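Local coordinates for catalytic domain of the nuclear inclusion protein A (nia) (Tobacco etch virus, PDB 1LVM) that cleaves polypeptides at specific sequences as a chymotrypsin-type cysteine protease of peptidase family C4, probably to process the viral polyprotein, at residues A[57-62]-A[76-81]; A[116-121]-A[164-169]; A[145-150]-A[186-191]. The protein carries 1 engineered substitution. All coordinates share one frame; numbering follows the deposited sequence.

Contact 1 of 3, residues A[57-62]-A[76-81]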
loop_
_atom_site.group_PDB
_atom_site.type_symbol
_atom_site.label_atom_id
_atom_site.label_comp_id
_atom_site.label_asym_id
_atom_site.label_seq_id
_atom_site.Cartn_x
_atom_site.Cartn_y
_atom_site.Cartn_z
ATOM N N ARG A 57 6.668 -3.411 12.542
ATOM C CA ARG A 57 7.974 -3.928 12.980
ATOM C C ARG A 57 7.911 -3.732 14.488
ATOM O O ARG A 57 8.376 -4.569 15.257
ATOM C CB ARG A 57 9.111 -3.072 12.364
ATOM C CG ARG A 57 10.537 -3.301 12.928
ATOM C CD ARG A 57 10.886 -4.756 13.009
ATOM N NE ARG A 57 12.186 -4.919 13.686
ATOM C CZ ARG A 57 12.321 -5.343 14.943
ATOM N NH1 ARG A 57 11.241 -5.651 15.641
ATOM N NH2 ARG A 57 13.511 -5.460 15.503
ATOM N N ARG A 58 7.308 -2.620 14.915
ATOM C CA ARG A 58 7.131 -2.334 16.330
ATOM C C ARG A 58 5.649 -2.094 16.582
ATOM O O ARG A 58 4.936 -1.666 15.692
ATOM C CB ARG A 58 7.924 -1.074 16.697
ATOM C CG ARG A 58 9.425 -1.430 16.706
ATOM C CD ARG A 58 10.375 -0.274 16.902
ATOM N NE ARG A 58 11.568 -0.518 16.082
ATOM C CZ ARG A 58 11.715 -0.140 14.808
ATOM N NH1 ARG A 58 10.745 0.532 14.169
ATOM N NH2 ARG A 58 12.828 -0.450 14.158
ATOM N N ASN A 59 5.170 -2.348 17.786
ATOM C CA ASN A 59 3.771 -2.083 18.081
ATOM C C ASN A 59 3.714 -1.745 19.579
ATOM O O ASN A 59 3.343 -2.579 20.408
ATOM C CB ASN A 59 2.934 -3.302 17.706
ATOM C CG ASN A 59 1.401 -3.014 17.775
ATOM O OD1 ASN A 59 0.966 -2.008 18.322
ATOM N ND2 ASN A 59 0.607 -3.930 17.280
ATOM N N ASN A 60 4.088 -0.508 19.923
ATOM C CA ASN A 60 4.191 -0.156 21.340
ATOM C C ASN A 60 4.188 1.366 21.481
ATOM O O ASN A 60 4.890 1.925 22.325
ATOM C CB ASN A 60 5.508 -0.795 21.858
ATOM C CG ASN A 60 5.699 -0.617 23.343
ATOM O OD1 ASN A 60 4.752 -0.774 24.073
ATOM N ND2 ASN A 60 6.923 -0.238 23.781
ATOM N N GLY A 61 3.423 2.041 20.626
ATOM C CA GLY A 61 3.438 3.501 20.650
ATOM C C GLY A 61 2.185 4.071 20.089
ATOM O O GLY A 61 1.095 3.601 20.448
ATOM N N THR A 62 2.342 5.080 19.221
ATOM C CA THR A 62 1.216 5.804 18.664
ATOM C C THR A 62 1.151 5.711 17.140
ATOM O O THR A 62 2.139 5.468 16.490
ATOM C CB THR A 62 1.285 7.318 19.018
ATOM O OG1 THR A 62 2.447 7.926 18.386
ATOM C CG2 THR A 62 1.396 7.494 20.551
ATOM N N ASN A 76 -2.652 4.449 21.504
ATOM C CA ASN A 76 -1.956 3.213 21.824
ATOM C C ASN A 76 -2.185 2.207 20.690
ATOM O O ASN A 76 -3.252 1.643 20.521
ATOM C CB ASN A 76 -2.500 2.692 23.181
ATOM C CG ASN A 76 -1.786 1.457 23.652
ATOM O OD1 ASN A 76 -1.123 0.797 22.887
ATOM N ND2 ASN A 76 -1.939 1.122 24.935
ATOM N N THR A 77 -1.138 1.990 19.905
ATOM C CA THR A 77 -1.268 1.098 18.793
ATOM C C THR A 77 -1.671 -0.310 19.105
ATOM O O THR A 77 -2.224 -0.963 18.266
ATOM C CB THR A 77 0.007 1.030 17.974
ATOM O OG1 THR A 77 1.113 0.779 18.816
ATOM C CG2 THR A 77 0.297 2.439 17.274
ATOM N N THR A 78 -1.395 -0.768 20.321
ATOM C CA THR A 78 -1.724 -2.131 20.664
ATOM C C THR A 78 -3.198 -2.375 20.716
ATOM O O THR A 78 -3.618 -3.536 20.788
ATOM C CB THR A 78 -1.091 -2.525 22.023
ATOM O OG1 THR A 78 -1.762 -1.835 23.087
ATOM C CG2 THR A 78 0.372 -2.122 22.050
ATOM N N THR A 79 -3.989 -1.295 20.703
ATOM C CA THR A 79 -5.451 -1.431 20.726
ATOM C C THR A 79 -6.041 -1.619 19.328
ATOM O O THR A 79 -7.220 -1.963 19.150
ATOM C CB THR A 79 -6.120 -0.164 21.363
ATOM O OG1 THR A 79 -5.951 0.989 20.502
ATOM C CG2 THR A 79 -5.433 0.130 22.696
ATOM N N LEU A 80 -5.222 -1.408 18.308
ATOM C CA LEU A 80 -5.754 -1.523 16.967
ATOM C C LEU A 80 -5.975 -2.981 16.496
ATOM O O LEU A 80 -5.031 -3.761 16.536
ATOM C CB LEU A 80 -4.716 -0.846 16.027
ATOM C CG LEU A 80 -4.841 0.443 15.208
ATOM C CD1 LEU A 80 -5.994 1.281 15.666
ATOM C CD2 LEU A 80 -3.498 1.192 15.163
ATOM N N GLN A 81 -7.165 -3.319 16.012
ATOM C CA GLN A 81 -7.384 -4.616 15.419
ATOM C C GLN A 81 -6.666 -4.724 14.058
ATOM O O GLN A 81 -6.651 -3.783 13.239
ATOM C CB GLN A 81 -8.897 -4.885 15.293
ATOM C CG GLN A 81 -9.440 -5.190 16.709
ATOM C CD GLN A 81 -10.784 -5.831 16.620
ATOM O OE1 GLN A 81 -11.747 -5.226 16.146
ATOM N NE2 GLN A 81 -10.861 -7.086 17.033
HETATM O O HOH W 1 -2.406 -3.648 17.349
HETATM O O HOH W 2 4.093 1.115 17.770
HETATM O O HOH W 3 1.694 0.552 24.607
#
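T77 OG1 is gripped by three partners. It donates to N59 OD1 at 2.8 Å, accepts the backbone N-H of G61 at 3.2 Å in a nearly straight bond (164°), and takes a further bond from a water that N60 N also donates to. With chi1 at 51°, OG1 stands between its own backbone N and carbonyl carbon, while CG2, anti to the carbonyl carbon and beside the backbone N, lies 3.4 Å from T62 C. The backbone of T77 adds a second tie, its N donating to G61 O over 2.8 Å. N59 stretches past T77 in the opposite direction; its ND2 bonds W210 O and a water that also bonds to the carbonyls of T77 and L80. N76 OD1 accepts two donors from one face of its carboxamide: T78 N at 3.0 Å and T78 OG1 at 2.7 Å, the hydroxyl sitting well above the plane. T79 packs on the backbone of the bound peptide. The N76 side chain makes an Asx turn leading into the 3-10 turn 77-79, in the connection between strands 70-74 and 81-84, which the contact ties to the loop leading into strand 62-67 of this chymotrypsin-like fold.

Contact 2 of 3, residues A[116-121]-A[164-169]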
loop_
_atom_site.group_PDB
_atom_site.type_symbol
_atom_site.label_atom_id
_atom_site.label_comp_id
_atom_site.label_asym_id
_atom_site.label_seq_id
_atom_site.Cartn_x
_atom_site.Cartn_y
_atom_site.Cartn_z
ATOM N N ARG A 116 0.177 -3.220 -17.833
ATOM C CA ARG A 116 0.660 -1.880 -17.566
ATOM C C ARG A 116 0.070 -1.280 -16.283
ATOM O O ARG A 116 -1.145 -1.286 -16.126
ATOM C CB ARG A 116 0.294 -0.925 -18.727
ATOM C CG ARG A 116 0.944 -1.372 -20.078
ATOM C CD ARG A 116 0.395 -0.525 -21.250
ATOM N NE ARG A 116 0.862 0.868 -21.198
ATOM C CZ ARG A 116 2.058 1.300 -21.605
ATOM N NH1 ARG A 116 2.954 0.453 -22.125
ATOM N NH2 ARG A 116 2.374 2.590 -21.480
ATOM N N ILE A 117 0.940 -0.796 -15.398
ATOM C CA ILE A 117 0.503 -0.221 -14.140
ATOM C C ILE A 117 1.152 1.114 -13.898
ATOM O O ILE A 117 2.183 1.433 -14.528
ATOM C CB ILE A 117 0.837 -1.176 -12.957
ATOM C CG1 ILE A 117 2.364 -1.430 -12.861
ATOM C CG2 ILE A 117 0.095 -2.519 -13.174
ATOM C CD1 ILE A 117 2.804 -2.413 -11.659
ATOM N N CYS A 118 0.541 1.926 -13.024
ATOM C CA CYS A 118 1.169 3.167 -12.623
ATOM C C CYS A 118 1.023 3.222 -11.088
ATOM O O CYS A 118 0.287 2.457 -10.451
ATOM C CB CYS A 118 0.512 4.418 -13.289
ATOM S SG CYS A 118 -1.273 4.565 -12.841
ATOM N N LEU A 119 1.809 4.079 -10.504
ATOM C CA LEU A 119 1.825 4.254 -9.082
ATOM C C LEU A 119 1.097 5.540 -8.756
ATOM O O LEU A 119 1.416 6.606 -9.279
ATOM C CB LEU A 119 3.266 4.340 -8.588
ATOM C CG LEU A 119 3.474 4.451 -7.067
ATOM C CD1 LEU A 119 3.157 3.144 -6.431
ATOM C CD2 LEU A 119 4.908 4.783 -6.747
ATOM N N VAL A 120 0.170 5.442 -7.814
ATOM C CA VAL A 120 -0.659 6.579 -7.422
ATOM C C VAL A 120 -0.411 7.000 -6.025
ATOM O O VAL A 120 -0.289 6.148 -5.154
ATOM C CB VAL A 120 -2.165 6.212 -7.610
ATOM C CG1 VAL A 120 -3.116 7.423 -7.064
ATOM C CG2 VAL A 120 -2.381 6.016 -9.145
ATOM N N THR A 121 -0.274 8.305 -5.806
ATOM C CA THR A 121 -0.065 8.779 -4.477
ATOM C C THR A 121 -0.867 10.048 -4.240
ATOM O O THR A 121 -1.619 10.483 -5.084
ATOM C CB THR A 121 1.455 8.989 -4.203
ATOM O OG1 THR A 121 2.007 10.048 -5.002
ATOM C CG2 THR A 121 2.215 7.714 -4.539
ATOM N N VAL A 164 -1.713 0.697 -9.741
ATOM C CA VAL A 164 -3.022 0.664 -10.398
ATOM C C VAL A 164 -2.889 0.294 -11.884
ATOM O O VAL A 164 -2.008 0.812 -12.579
ATOM C CB VAL A 164 -3.687 2.114 -10.316
ATOM C CG1 VAL A 164 -5.139 2.038 -10.783
ATOM C CG2 VAL A 164 -3.653 2.647 -8.859
ATOM N N SER A 165 -3.761 -0.606 -12.324
ATOM C CA SER A 165 -3.809 -1.068 -13.719
ATOM C C SER A 165 -4.340 0.077 -14.597
ATOM O O SER A 165 -5.391 0.672 -14.288
ATOM C CB SER A 165 -4.834 -2.198 -13.823
ATOM O OG SER A 165 -5.092 -2.495 -15.217
ATOM N N THR A 166 -3.654 0.399 -15.681
ATOM C CA THR A 166 -4.175 1.483 -16.524
ATOM C C THR A 166 -5.288 0.859 -17.355
ATOM O O THR A 166 -6.110 1.556 -17.940
ATOM C CB THR A 166 -3.046 2.114 -17.452
ATOM O OG1 THR A 166 -2.557 1.072 -18.317
ATOM C CG2 THR A 166 -1.874 2.644 -16.611
ATOM N N ARG A 167 -5.353 -0.468 -17.390
ATOM C CA ARG A 167 -6.408 -1.112 -18.174
ATOM C C ARG A 167 -7.784 -0.985 -17.568
ATOM O O ARG A 167 -8.716 -0.684 -18.292
ATOM C CB ARG A 167 -6.167 -2.607 -18.375
ATOM C CG ARG A 167 -7.093 -3.181 -19.472
ATOM C CD ARG A 167 -6.852 -4.674 -19.680
ATOM N NE ARG A 167 -6.918 -5.402 -18.419
ATOM C CZ ARG A 167 -8.048 -5.762 -17.805
ATOM N NH1 ARG A 167 -9.246 -5.485 -18.324
ATOM N NH2 ARG A 167 -7.979 -6.378 -16.639
ATOM N N ASP A 168 -7.937 -1.178 -16.249
ATOM C CA ASP A 168 -9.260 -1.117 -15.688
ATOM C C ASP A 168 -9.344 -0.291 -14.424
ATOM O O ASP A 168 -10.416 -0.202 -13.814
ATOM C CB ASP A 168 -9.788 -2.564 -15.469
ATOM C CG ASP A 168 -8.943 -3.356 -14.469
ATOM O OD1 ASP A 168 -8.004 -2.768 -13.891
ATOM O OD2 ASP A 168 -9.212 -4.562 -14.297
ATOM N N GLY A 169 -8.237 0.354 -14.041
ATOM C CA GLY A 169 -8.265 1.217 -12.846
ATOM C C GLY A 169 -8.321 0.447 -11.512
ATOM O O GLY A 169 -8.517 1.052 -10.459
HETATM O O HOH W 4 -3.054 -2.796 -16.998
#
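Strand 116-121 runs antiparallel to the end of strand 162-165, with C118 and V164 as a hydrogen-bonded pair, 5.4 Å from CA to CA. C118 N reaches V164 O over 2.8 Å, and V164 N returns to C118 O in a bond of the same length. The next pair, I117 with S165, is non-hydrogen-bonded; there I117 CA leans on V164 O at 3.1 Å as a CA-H...O contact. Beyond the strand end the chain turns away, yet T166 N donates to R116 O at 3.1 Å. R116 O also accepts from a water at 2.6 Å, which in turn bonds S165 OG, a hydroxyl shared with E115 OE1, so the strand end and the start of the turn are held by a direct and a water-mediated bond. V120 and V164 cross at an oblique angle, CG2 of each anti to its carbonyl carbon, beside the backbone N, and V120 CG2 meets V164 CG2 at 3.6 Å, while C118 SG packs loosely on V164 CB. T166 OG1 comes to 3.5 Å from R116 CB. This pairing of the outer strands closes the six-strand barrel: strand 130-142 flanks 116-123 on its other edge, and I22 of helix 20-23 touches both V120 and V164.

Contact 3 of 3, residues A[145-150]-A[186-191]; sequences GIFWKH and YFTSVP
F187 can be followed outward along the flank of W148. Its CB comes to 4.2 Å from H150 ND1; chi1 of 70° sets CG between the backbone N and the carbonyl carbon, near W148 O. CD2 lies 3.7 Å from W148 O and also meets H150 ND1, which sits at the ring's edge in its plane, buried and without a polar partner in the model. Further on, CE1, CE2 and CZ all approach W148 CB, CZ closest at 3.4 Å, and that methylene stands over one ring face as a CH-pi contact, 23° off the normal. The backbones are antiparallel neighbours in the closed six-strand barrel of this chymotrypsin-type protease, W148 N bonding F187 O and F187 N bonding W148 O, each at 2.8 Å. Beside the F187 ring, W148 CD1 of the indole lies 3.6 Å from S189 CB. S189 OG lies 2.8 Å from G145 O and near I146 O as well, and R88 also bonds to this hydroxyl. On the sheet face carrying F147, K149 and Y186, K149 CG rests 3.8 Å from Y186 CE2, while the hydroxyl of Y186 hydrogen-bonds an acidic side chain of the bound peptide.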
loop_
_atom_site.group_PDB
_atom_site.type_symbol
_atom_site.label_atom_id
_atom_site.label_comp_id
_atom_site.label_asym_id
_atom_site.label_seq_id
_atom_site.Cartn_x
_atom_site.Cartn_y
_atom_site.Cartn_z
ATOM N N GLY A 145 4.913 -15.136 -6.986
ATOM C CA GLY A 145 3.880 -14.123 -7.184
ATOM C C GLY A 145 3.583 -13.288 -5.949
ATOM O O GLY A 145 2.644 -12.479 -5.970
ATOM N N ILE A 146 4.350 -13.457 -4.856
ATOM C CA ILE A 146 4.072 -12.617 -3.656
ATOM C C ILE A 146 4.494 -11.184 -3.962
ATOM O O ILE A 146 3.690 -10.215 -3.863
ATOM C CB ILE A 146 4.825 -13.135 -2.436
ATOM C CG1 ILE A 146 4.319 -14.542 -2.127
ATOM C CG2 ILE A 146 4.708 -12.150 -1.253
ATOM C CD1 ILE A 146 2.864 -14.628 -1.954
ATOM N N PHE A 147 5.755 -11.022 -4.295
ATOM C CA PHE A 147 6.236 -9.730 -4.720
ATOM C C PHE A 147 6.193 -9.742 -6.257
ATOM O O PHE A 147 6.415 -10.798 -6.893
ATOM C CB PHE A 147 7.689 -9.494 -4.296
ATOM C CG PHE A 147 7.865 -9.222 -2.846
ATOM C CD1 PHE A 147 7.597 -7.952 -2.329
ATOM C CD2 PHE A 147 8.351 -10.217 -1.992
ATOM C CE1 PHE A 147 7.824 -7.665 -0.974
ATOM C CE2 PHE A 147 8.569 -9.956 -0.651
ATOM C CZ PHE A 147 8.308 -8.665 -0.136
ATOM N N TRP A 148 5.874 -8.581 -6.835
ATOM C CA TRP A 148 5.872 -8.376 -8.315
ATOM C C TRP A 148 6.839 -7.253 -8.592
ATOM O O TRP A 148 7.005 -6.343 -7.800
ATOM C CB TRP A 148 4.493 -8.023 -8.865
ATOM C CG TRP A 148 3.639 -9.220 -9.047
ATOM C CD1 TRP A 148 3.323 -10.155 -8.092
ATOM C CD2 TRP A 148 2.994 -9.638 -10.259
ATOM N NE1 TRP A 148 2.534 -11.111 -8.635
ATOM C CE2 TRP A 148 2.314 -10.820 -9.966
ATOM C CE3 TRP A 148 2.937 -9.114 -11.577
ATOM C CZ2 TRP A 148 1.581 -11.507 -10.919
ATOM C CZ3 TRP A 148 2.182 -9.814 -12.552
ATOM C CH2 TRP A 148 1.524 -10.988 -12.205
ATOM N N LYS A 149 7.531 -7.334 -9.731
ATOM C CA LYS A 149 8.489 -6.315 -10.122
ATOM C C LYS A 149 7.816 -5.143 -10.819
ATOM O O LYS A 149 6.854 -5.315 -11.579
ATOM C CB LYS A 149 9.493 -6.922 -11.156
ATOM C CG LYS A 149 10.298 -8.200 -10.694
ATOM C CD LYS A 149 11.303 -8.744 -11.861
ATOM C CE LYS A 149 12.062 -10.075 -11.581
ATOM N NZ LYS A 149 12.837 -10.631 -12.815
ATOM N N HIS A 150 8.370 -3.952 -10.609
ATOM C CA HIS A 150 7.863 -2.812 -11.328
ATOM C C HIS A 150 9.052 -1.901 -11.526
ATOM O O HIS A 150 10.049 -2.028 -10.803
ATOM C CB HIS A 150 6.658 -2.131 -10.597
ATOM C CG HIS A 150 7.037 -1.178 -9.503
ATOM N ND1 HIS A 150 6.881 -1.484 -8.158
ATOM C CD2 HIS A 150 7.561 0.072 -9.554
ATOM C CE1 HIS A 150 7.299 -0.454 -7.429
ATOM N NE2 HIS A 150 7.718 0.502 -8.256
ATOM N N TYR A 186 9.814 -3.535 -6.145
ATOM C CA TYR A 186 8.905 -4.627 -5.910
ATOM C C TYR A 186 7.655 -4.175 -5.132
ATOM O O TYR A 186 7.767 -3.417 -4.178
ATOM C CB TYR A 186 9.607 -5.707 -5.065
ATOM C CG TYR A 186 10.813 -6.382 -5.810
ATOM C CD1 TYR A 186 12.098 -5.788 -5.810
ATOM C CD2 TYR A 186 10.636 -7.560 -6.496
ATOM C CE1 TYR A 186 13.165 -6.387 -6.498
ATOM C CE2 TYR A 186 11.716 -8.172 -7.207
ATOM C CZ TYR A 186 12.962 -7.580 -7.194
ATOM O OH TYR A 186 14.007 -8.216 -7.888
ATOM N N PHE A 187 6.498 -4.660 -5.574
ATOM C CA PHE A 187 5.294 -4.360 -4.809
ATOM C C PHE A 187 4.716 -5.687 -4.322
ATOM O O PHE A 187 4.977 -6.770 -4.865
ATOM C CB PHE A 187 4.273 -3.541 -5.666
ATOM C CG PHE A 187 3.590 -4.288 -6.797
ATOM C CD1 PHE A 187 2.453 -5.024 -6.600
ATOM C CD2 PHE A 187 4.081 -4.145 -8.139
ATOM C CE1 PHE A 187 1.782 -5.615 -7.706
ATOM C CE2 PHE A 187 3.439 -4.707 -9.220
ATOM C CZ PHE A 187 2.276 -5.451 -9.021
ATOM N N THR A 188 3.919 -5.602 -3.269
ATOM C CA THR A 188 3.273 -6.772 -2.753
ATOM C C THR A 188 1.943 -6.850 -3.464
ATOM O O THR A 188 1.148 -5.890 -3.460
ATOM C CB THR A 188 3.036 -6.613 -1.228
ATOM O OG1 THR A 188 4.313 -6.542 -0.569
ATOM C CG2 THR A 188 2.209 -7.750 -0.685
ATOM N N SER A 189 1.719 -7.976 -4.129
ATOM C CA SER A 189 0.507 -8.205 -4.850
ATOM C C SER A 189 -0.764 -8.361 -3.977
ATOM O O SER A 189 -0.741 -8.833 -2.813
ATOM C CB SER A 189 0.642 -9.460 -5.734
ATOM O OG SER A 189 0.826 -10.621 -4.916
ATOM N N VAL A 190 -1.881 -7.915 -4.541
ATOM C CA VAL A 190 -3.179 -8.099 -3.905
ATOM C C VAL A 190 -3.359 -9.631 -3.997
ATOM O O VAL A 190 -3.182 -10.201 -5.099
ATOM C CB VAL A 190 -4.295 -7.408 -4.762
ATOM C CG1 VAL A 190 -5.700 -8.062 -4.504
ATOM C CG2 VAL A 190 -4.284 -5.861 -4.433
ATOM N N PRO A 191 -3.735 -10.300 -2.871
ATOM C CA PRO A 191 -3.937 -11.735 -2.898
ATOM C C PRO A 191 -5.241 -12.162 -3.554
ATOM O O PRO A 191 -6.192 -11.386 -3.719
ATOM C CB PRO A 191 -3.888 -12.141 -1.419
ATOM C CG PRO A 191 -4.548 -10.901 -0.690
ATOM C CD PRO A 191 -4.084 -9.691 -1.548
#

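Contact 1 closes before the others begin and belongs to loops of the N-terminal sheet, its centre 31 Å from that of contact 2 and 26 Å from that of contact 3. Contacts 2 and 3 share the C-terminal barrel, their segments alternating along the chain: 116-121, 145-150, 164-169, 186-191. Their centres are only 14 Å apart, and they touch in its interior, where I117 CD1 lies 3.4 Å from F187 CE2. Contact 2 pairs the first and last strands, closing the barrel; contact 3 pairs two in the middle of the order. The bound peptide meets T79 of contact 1 and Y186 of contact 3, consistent with substrate lying between the two halves, as in chymotrypsin.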